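PDB 2NNN: probable transcriptional regulator from Pseudomonas aeruginosa, which probably binds DNA and regulates transcription as a dimeric member of the MarR family of winged helix-turn-helix proteins. Local coordinates for residues A42-R46 with L58-M64. Sequence-based numbering, arbitrary orientation.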
# COMPACT_ATOMS: atom_id res chain seq x y z
N ALA A 42 11.00 5.48 -7.56
CA ALA A 42 10.68 4.50 -8.60
C ALA A 42 10.68 5.14 -9.99
O ALA A 42 11.26 4.59 -10.93
CB ALA A 42 9.32 3.85 -8.32
N ALA A 43 10.00 6.28 -10.12
CA ALA A 43 9.98 7.05 -11.37
C ALA A 43 11.37 7.52 -11.74
O ALA A 43 11.73 7.48 -12.89
CB ALA A 43 9.05 8.22 -11.28
N LEU A 44 12.16 7.96 -10.76
CA LEU A 44 13.54 8.40 -11.01
C LEU A 44 14.39 7.23 -11.53
O LEU A 44 15.07 7.35 -12.55
CB LEU A 44 14.17 8.95 -9.72
CG LEU A 44 15.46 9.75 -9.88
CD1 LEU A 44 15.13 11.23 -10.18
CD2 LEU A 44 16.32 9.64 -8.63
N VAL A 45 14.34 6.12 -10.80
CA VAL A 45 15.02 4.89 -11.21
C VAL A 45 14.61 4.50 -12.63
O VAL A 45 15.48 4.31 -13.48
CB VAL A 45 14.80 3.74 -10.19
CG1 VAL A 45 15.39 2.43 -10.68
CG2 VAL A 45 15.40 4.12 -8.83
N ARG A 46 13.31 4.42 -12.90
CA ARG A 46 12.81 4.01 -14.20
C ARG A 46 13.26 4.91 -15.36
O ARG A 46 13.68 4.41 -16.40
CB ARG A 46 11.29 3.84 -14.20
CG ARG A 46 10.72 3.16 -15.44
CD ARG A 46 11.14 1.70 -15.51
NE ARG A 46 10.24 0.85 -14.73
CZ ARG A 46 10.50 -0.42 -14.39
NH1 ARG A 46 11.64 -1.00 -14.74
NH2 ARG A 46 9.62 -1.10 -13.69
N LEU A 58 5.80 6.19 -18.77
CA LEU A 58 6.57 6.10 -17.55
C LEU A 58 5.65 5.59 -16.42
O LEU A 58 6.04 4.77 -15.60
CB LEU A 58 7.21 7.46 -17.20
CG LEU A 58 7.94 7.56 -15.84
CD1 LEU A 58 9.06 6.52 -15.68
CD2 LEU A 58 8.47 8.97 -15.53
N GLY A 59 4.42 6.09 -16.43
CA GLY A 59 3.40 5.70 -15.49
C GLY A 59 3.11 4.23 -15.57
O GLY A 59 3.07 3.55 -14.55
N ARG A 60 2.93 3.73 -16.80
CA ARG A 60 2.57 2.34 -17.05
C ARG A 60 3.72 1.34 -16.81
O ARG A 60 3.49 0.12 -16.85
CB ARG A 60 2.01 2.18 -18.47
CG ARG A 60 0.70 2.95 -18.71
CD ARG A 60 0.35 3.04 -20.19
NE ARG A 60 -0.48 1.90 -20.58
CZ ARG A 60 -0.03 0.84 -21.23
NH1 ARG A 60 1.25 0.79 -21.58
NH2 ARG A 60 -0.85 -0.17 -21.55
N LEU A 61 4.93 1.84 -16.56
CA LEU A 61 6.08 0.98 -16.26
C LEU A 61 6.39 1.00 -14.77
O LEU A 61 7.24 0.23 -14.31
CB LEU A 61 7.31 1.42 -17.04
CG LEU A 61 7.35 1.19 -18.56
CD1 LEU A 61 8.26 2.23 -19.25
CD2 LEU A 61 7.81 -0.23 -18.88
N THR A 62 5.70 1.88 -14.04
CA THR A 62 5.89 1.99 -12.58
C THR A 62 4.58 1.86 -11.80
O THR A 62 4.48 2.34 -10.68
CB THR A 62 6.54 3.32 -12.19
OG1 THR A 62 5.74 4.40 -12.68
CG2 THR A 62 7.93 3.44 -12.77
N ALA A 63 3.59 1.19 -12.42
CA ALA A 63 2.23 0.99 -11.90
C ALA A 63 1.57 2.28 -11.40
O ALA A 63 0.99 2.33 -10.33
CB ALA A 63 2.23 -0.09 -10.82
N MSE A 64 1.66 3.32 -12.21
CA MSE A 64 1.13 4.61 -11.84
C MSE A 64 0.19 5.21 -12.88
O MSE A 64 0.46 5.21 -14.09
CB MSE A 64 2.24 5.61 -11.50
CG MSE A 64 2.70 5.51 -10.06
SE MSE A 64 4.04 6.81 -9.55
CE MSE A 64 5.71 5.87 -9.89
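Arg46 reaches from helix 38-50 to the carbonyl of Leu61, in 58-64. Its NH2 donates to Leu61 O over 2.8 Å, nearly in line with the C=O bond, though the oxygen lies 24° out of the guanidinium plane; NE adds a weak, more bent bond to the same atom. Bends at chi2 (68°) and chi3 (84°) fold the chain so that its polar end meets this carbonyl while the methylenes stay over apolar neighbours. NH1 turns to other partners, making salt bridges with Glu49 and with Asp10 of the second subunit.

Apolar contacts line the aliphatic part of the arginine chain. Thr62 CG2 packs 3.7 Å from Arg46 CB, Leu58 CD1 lies 3.8 Å from Arg46 CG, and the Leu61 side chain crosses the arginine at about a right angle. Farther along, the selenomethionine Met64 brings CE to 4.3 Å from Ala43 CB, a looser contact that also takes in Ala42.

Within 58-64, Thr62 OG1 donates to Leu58 O (3.0 Å), which Leu61 N approaches from the opposite face, tying the turn back onto the helix.

The contact packs two helices of the winged helix-turn-helix domain together. Arg18 and Gln22 of the second subunit bond to the carbonyls of Thr62 and Ala63, while helix 66-78, probably the recognition helix, packs on Ala43, Leu58 and Met64 and is followed in the chain by the wing strands 82-87 and 93-98.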